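Local coordinates for protein dicer Related Helicase (Caenorhabditis elegans, PDB 6M6Q) that probably hydrolyses ATP as an RNA-binding helicase of the RIG-I-like receptor family in RNA interference, and is represented here by its N-terminal domain alone, at residues W34-V39 with E121-T126; C40-R45 with Q227-L232. All coordinates share one frame; numbering follows the deposited sequence. Where two conformers were deposited one is given.

Contact 1: W34-V39 with E121-T126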
loop_
_atom_site.group_PDB
_atom_site.type_symbol
_atom_site.label_atom_id
_atom_site.label_comp_id
_atom_site.label_asym_id
_atom_site.label_seq_id
_atom_site.Cartn_x
_atom_site.Cartn_y
_atom_site.Cartn_z
ATOM N N TRP B 34 5.638 15.123 -1.400
ATOM C CA TRP B 34 6.299 15.492 -2.687
ATOM C C TRP B 34 7.002 16.836 -2.531
ATOM O O TRP B 34 8.106 17.002 -3.134
ATOM C CB TRP B 34 5.314 15.492 -3.862
ATOM C CG TRP B 34 4.788 14.125 -4.200
ATOM C CD1 TRP B 34 3.477 13.751 -4.302
ATOM C CD2 TRP B 34 5.562 12.935 -4.450
ATOM N NE1 TRP B 34 3.384 12.415 -4.600
ATOM C CE2 TRP B 34 4.646 11.890 -4.693
ATOM C CE3 TRP B 34 6.935 12.652 -4.512
ATOM C CZ2 TRP B 34 5.059 10.592 -4.989
ATOM C CZ3 TRP B 34 7.341 11.365 -4.791
ATOM C CH2 TRP B 34 6.413 10.348 -5.018
ATOM N N LYS B 35 6.430 17.735 -1.716
ATOM C CA LYS B 35 7.022 19.056 -1.404
ATOM C C LYS B 35 8.219 18.844 -0.482
ATOM O O LYS B 35 9.207 19.575 -0.639
ATOM C CB LYS B 35 5.982 20.003 -0.798
ATOM C CG LYS B 35 6.503 21.386 -0.377
ATOM C CD LYS B 35 7.176 22.163 -1.497
ATOM C CE LYS B 35 7.722 23.518 -1.092
ATOM N NZ LYS B 35 8.698 24.003 -2.102
ATOM N N PHE B 36 8.167 17.827 0.381
ATOM C CA PHE B 36 9.271 17.456 1.303
ATOM C C PHE B 36 10.438 16.899 0.494
ATOM O O PHE B 36 11.571 17.334 0.734
ATOM C CB PHE B 36 8.796 16.451 2.348
ATOM C CG PHE B 36 9.908 15.747 3.078
ATOM C CD1 PHE B 36 10.755 16.444 3.926
ATOM C CD2 PHE B 36 10.095 14.381 2.933
ATOM C CE1 PHE B 36 11.780 15.792 4.591
ATOM C CE2 PHE B 36 11.111 13.731 3.604
ATOM C CZ PHE B 36 11.949 14.435 4.432
ATOM N N LEU B 37 10.157 15.996 -0.455
ATOM C CA LEU B 37 11.163 15.473 -1.432
ATOM C C LEU B 37 11.737 16.649 -2.192
ATOM O O LEU B 37 12.948 16.750 -2.213
ATOM C CB LEU B 37 10.528 14.453 -2.392
ATOM C CG LEU B 37 11.478 13.751 -3.384
ATOM C CD1 LEU B 37 12.497 12.835 -2.677
ATOM C CD2 LEU B 37 10.678 12.950 -4.409
ATOM N N ASP B 38 10.874 17.554 -2.686
ATOM C CA ASP B 38 11.287 18.767 -3.451
ATOM C C ASP B 38 12.320 19.569 -2.647
ATOM O O ASP B 38 13.316 19.991 -3.262
ATOM C CB ASP B 38 10.101 19.648 -3.851
ATOM C CG ASP B 38 10.530 20.803 -4.744
ATOM O OD1 ASP B 38 10.618 21.936 -4.227
ATOM O OD2 ASP B 38 10.894 20.541 -5.901
ATOM N N VAL B 39 12.083 19.770 -1.343
ATOM C CA VAL B 39 12.944 20.575 -0.415
ATOM C C VAL B 39 14.303 19.870 -0.252
ATOM O O VAL B 39 15.345 20.544 -0.372
ATOM C CB VAL B 39 12.241 20.800 0.948
ATOM C CG1 VAL B 39 13.208 21.252 2.037
ATOM C CG2 VAL B 39 11.083 21.787 0.835
ATOM N N GLU B 121 10.411 6.826 -3.761
ATOM C CA GLU B 121 9.425 6.052 -2.962
ATOM C C GLU B 121 10.148 5.201 -1.919
ATOM O O GLU B 121 9.587 5.021 -0.847
ATOM C CB GLU B 121 8.542 5.199 -3.870
ATOM C CG GLU B 121 7.581 6.025 -4.722
ATOM C CD GLU B 121 6.113 5.884 -4.383
ATOM O OE1 GLU B 121 5.299 6.466 -5.106
ATOM O OE2 GLU B 121 5.789 5.168 -3.417
ATOM N N CYS B 122 11.365 4.733 -2.205
ATOM C CA CYS B 122 12.183 3.965 -1.231
ATOM C C CYS B 122 12.602 4.880 -0.076
ATOM O O CYS B 122 12.599 4.412 1.069
ATOM C CB CYS B 122 13.415 3.342 -1.870
ATOM S SG CYS B 122 14.474 2.498 -0.666
ATOM N N PHE B 123 12.924 6.133 -0.362
ATOM C CA PHE B 123 13.328 7.117 0.676
ATOM C C PHE B 123 12.100 7.492 1.515
ATOM O O PHE B 123 12.122 7.274 2.742
ATOM C CB PHE B 123 13.973 8.337 0.040
ATOM C CG PHE B 123 14.099 9.534 0.941
ATOM C CD1 PHE B 123 15.019 9.555 1.970
ATOM C CD2 PHE B 123 13.361 10.670 0.699
ATOM C CE1 PHE B 123 15.210 10.696 2.728
ATOM C CE2 PHE B 123 13.551 11.815 1.456
ATOM C CZ PHE B 123 14.467 11.820 2.481
ATOM N N LEU B 124 11.056 7.999 0.854
ATOM C CA LEU B 124 9.848 8.573 1.493
ATOM C C LEU B 124 9.151 7.508 2.357
ATOM O O LEU B 124 8.771 7.849 3.479
ATOM C CB LEU B 124 8.911 9.133 0.410
ATOM C CG LEU B 124 9.403 10.398 -0.296
ATOM C CD1 LEU B 124 8.302 11.006 -1.165
ATOM C CD2 LEU B 124 9.902 11.425 0.703
ATOM N N ASN B 125 9.014 6.275 1.873
ATOM C CA ASN B 125 8.283 5.195 2.592
ATOM C C ASN B 125 9.086 4.713 3.812
ATOM O O ASN B 125 8.488 4.057 4.650
ATOM C CB ASN B 125 7.965 4.005 1.698
ATOM C CG ASN B 125 6.966 4.334 0.613
ATOM O OD1 ASN B 125 6.193 5.293 0.725
ATOM N ND2 ASN B 125 6.967 3.538 -0.437
ATOM N N THR B 126 10.395 4.960 3.853
ATOM C CA THR B 126 11.285 4.589 4.976
ATOM C C THR B 126 11.206 5.662 6.079
ATOM O O THR B 126 11.016 5.281 7.249
ATOM C CB THR B 126 12.728 4.364 4.494
ATOM O OG1 THR B 126 12.736 3.358 3.485
ATOM C CG2 THR B 126 13.650 3.917 5.600
#
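Leu124 is the bump at the middle of this helix-helix crossing, and three side chains of residues 34-39 make the hollow that takes it. The short helical segments cross at 113° with axes 11.1 Å apart, so apolar side chains have to bridge the gap. With CG anti to its carbonyl carbon, Leu124 spreads its two methyls to different walls: CD1 lies 3.8 Å from Trp34 CZ3, while CD2 meets the edge of the Phe36 ring, 3.7 Å from CD2 of that residue. Leu37 CB closes the hollow behind Leu124 CD1, more loosely. Phe36 and Phe123 both carry CG anti to the backbone N, and their planes lie only 12° apart; the rings are slid so far that they barely overlap and touch mainly through their CE2 atoms, 3.8 Å apart. Leu37 CD1 approaches Phe123 CD2 obliquely, at 4.1 Å. On the Trp34 side, the bent chain of Glu121 brings OE1 to the indole edge, 4.0 Å from CH2, although its charge is paired with Arg117. An alanine at Trp34 would remove the indole wall and would probably leave Leu124 CD1 poorly packed. Buried in the all-helical N-terminal domain, this largely apolar joint sets helix 33-42 across the C-terminal end of helix 94-127, with helix 262-271 packed on Trp34, helix 131-144 on Phe36, and Phe52 and Phe55 against the Phe123 ring.

Contact 2: C40-R45 with Q227-L232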
loop_
_atom_site.group_PDB
_atom_site.type_symbol
_atom_site.label_atom_id
_atom_site.label_comp_id
_atom_site.label_asym_id
_atom_site.label_seq_id
_atom_site.Cartn_x
_atom_site.Cartn_y
_atom_site.Cartn_z
ATOM N N CYS B 40 14.298 18.557 -0.033
ATOM C CA CYS B 40 15.530 17.737 0.107
ATOM C C CYS B 40 16.353 17.817 -1.192
ATOM O O CYS B 40 17.573 17.895 -1.096
ATOM C CB CYS B 40 15.209 16.284 0.456
ATOM S SG CYS B 40 14.416 16.063 2.072
ATOM N N VAL B 41 15.700 17.828 -2.353
ATOM C CA VAL B 41 16.377 17.841 -3.682
ATOM C C VAL B 41 16.913 19.250 -3.955
ATOM O O VAL B 41 18.044 19.359 -4.432
ATOM C CB VAL B 41 15.437 17.366 -4.799
ATOM C CG1 VAL B 41 15.986 17.711 -6.180
ATOM C CG2 VAL B 41 15.147 15.875 -4.687
ATOM N N GLU B 42 16.138 20.279 -3.601
ATOM C CA GLU B 42 16.508 21.719 -3.714
ATOM C C GLU B 42 17.802 21.990 -2.939
ATOM O O GLU B 42 18.583 22.821 -3.408
ATOM C CB GLU B 42 15.367 22.582 -3.181
ATOM C CG GLU B 42 15.584 24.083 -3.322
ATOM C CD GLU B 42 14.497 24.916 -2.649
ATOM O OE1 GLU B 42 14.103 24.571 -1.508
ATOM O OE2 GLU B 42 14.020 25.886 -3.274
ATOM N N SER B 43 18.001 21.308 -1.795
ATOM C CA SER B 43 19.076 21.586 -0.794
ATOM C C SER B 43 20.438 21.060 -1.269
ATOM O O SER B 43 21.456 21.543 -0.750
ATOM C CB SER B 43 18.731 21.021 0.561
ATOM O OG SER B 43 18.734 19.612 0.536
ATOM N N THR B 44 20.465 20.119 -2.222
ATOM C CA THR B 44 21.720 19.588 -2.832
ATOM C C THR B 44 22.405 20.726 -3.607
ATOM O O THR B 44 21.864 21.140 -4.652
ATOM C CB THR B 44 21.457 18.344 -3.701
ATOM O OG1 THR B 44 20.620 18.706 -4.798
ATOM C CG2 THR B 44 20.812 17.209 -2.934
ATOM N N ARG B 45 23.525 21.243 -3.085
ATOM C CA ARG B 45 24.234 22.430 -3.646
ATOM C C ARG B 45 25.263 21.981 -4.697
ATOM O O ARG B 45 24.975 22.150 -5.901
ATOM C CB ARG B 45 24.868 23.260 -2.527
ATOM C CG ARG B 45 23.880 24.162 -1.797
ATOM C CD ARG B 45 23.368 25.316 -2.656
ATOM N NE ARG B 45 22.012 25.718 -2.294
ATOM C CZ ARG B 45 20.891 25.201 -2.811
ATOM N NH1 ARG B 45 19.713 25.643 -2.402
ATOM N NH2 ARG B 45 20.949 24.249 -3.728
ATOM N N GLN B 227 3.820 24.873 -4.093
ATOM C CA GLN B 227 4.399 24.756 -5.453
ATOM C C GLN B 227 5.795 24.184 -5.306
ATOM O O GLN B 227 6.471 24.538 -4.317
ATOM C CB GLN B 227 4.520 26.116 -6.144
ATOM C CG GLN B 227 3.304 27.003 -6.006
ATOM C CD GLN B 227 2.162 26.469 -6.813
ATOM O OE1 GLN B 227 2.342 26.034 -7.954
ATOM N NE2 GLN B 227 0.983 26.451 -6.205
ATOM N N LEU B 228 6.199 23.309 -6.223
ATOM C CA LEU B 228 7.527 22.659 -6.177
ATOM C C LEU B 228 8.526 23.614 -6.810
ATOM O O LEU B 228 8.126 24.374 -7.706
ATOM C CB LEU B 228 7.477 21.308 -6.895
ATOM C CG LEU B 228 6.385 20.336 -6.421
ATOM C CD1 LEU B 228 6.354 19.090 -7.301
ATOM C CD2 LEU B 228 6.578 19.947 -4.948
ATOM N N SER B 229 9.745 23.634 -6.280
ATOM C CA SER B 229 10.838 24.559 -6.655
ATOM C C SER B 229 11.757 23.912 -7.699
ATOM O O SER B 229 12.427 24.683 -8.414
ATOM C CB SER B 229 11.623 24.987 -5.444
ATOM O OG SER B 229 10.782 25.559 -4.461
ATOM N N THR B 230 11.827 22.566 -7.770
ATOM C CA THR B 230 12.783 21.846 -8.672
ATOM C C THR B 230 12.064 21.355 -9.941
ATOM O O THR B 230 10.882 21.006 -9.877
ATOM C CB THR B 230 13.547 20.701 -7.971
ATOM O OG1 THR B 230 12.710 19.561 -7.772
ATOM C CG2 THR B 230 14.158 21.119 -6.653
ATOM N N ASP B 231 12.778 21.306 -11.050
ATOM C CA ASP B 231 12.280 20.711 -12.314
ATOM C C ASP B 231 12.228 19.195 -12.141
ATOM O O ASP B 231 11.247 18.584 -12.631
ATOM C CB ASP B 231 13.137 21.157 -13.503
ATOM C CG ASP B 231 13.015 22.649 -13.797
ATOM O OD1 ASP B 231 12.879 23.007 -14.982
ATOM O OD2 ASP B 231 13.028 23.438 -12.831
ATOM N N LEU B 232 13.199 18.629 -11.403
ATOM C CA LEU B 232 13.415 17.160 -11.239
ATOM C C LEU B 232 12.147 16.503 -10.681
ATOM O O LEU B 232 11.728 15.467 -11.233
ATOM C CB LEU B 232 14.607 16.933 -10.307
ATOM C CG LEU B 232 15.095 15.488 -10.170
ATOM C CD1 LEU B 232 16.605 15.453 -9.992
ATOM C CD2 LEU B 232 14.415 14.767 -9.007
HETATM O O HOH W 1 11.309 27.589 -3.046
#
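The backbone of 227-232 is extended at Gln227 and Leu228, kinks at Ser229, and is extended again at Thr230 before helix 231-236 begins, coming closest to the last turn of helix 33-42 where the CA atoms of Glu42 and Thr230 are 6.2 Å apart. Thr230 is the N-cap of helix 231-236: its OG1, in the crowded position between backbone N and carbonyl carbon (chi1 75°), weakly caps the backbone N of Val233 and has Asp38 as its stronger partner. That rotation leaves CG2 anti to the carbonyl carbon, and this methyl makes the apolar contact. It sits 3.7 Å from Glu42 N, against the helix backbone, and 3.9 Å from Val41 CG1, the two side chains crossing at about a right angle. Leu232 CD2 reaches the same Val41 methyl from two residues further on, a looser touch, while Phe52 also packs on Val41. The other half of the contact lies at the surface. Glu42, with CG anti to the backbone N and the chain extended beyond it, brings its carboxylate tip to Ser229, OE2 3.4 Å from CB, and Tyr144 of helix 131-144 touches both residues. Past the helix, Thr44 OG1 bonds back to Val41 O in the carbonyl plane. A water ties the two segments together: it donates to Glu42 OE2 at 3.2 Å and is hydrogen-bonded to Ser229 OG at 2.5 Å.

How the contacts relate
From the N terminus the chain enters helix 33-42, whose first part serves contact 1 and whose last turn, with the residues after it, serves contact 2. Contact 1 closes a loop of 81 intervening residues when the end of helix 94-127 returns to 34-39; contact 2 closes a longer one of 181 when 227-232 comes back to 40-45. Since the segments alternate along the chain, the two loops cross. Their centres lie 11 Å apart, and Asp38 of 34-39 joins them, its carboxylate probably hydrogen-bonded to Ser229 N and Thr230 OG1. Helix 33-42 thus links helix 94-127 to the start of helix 231-236.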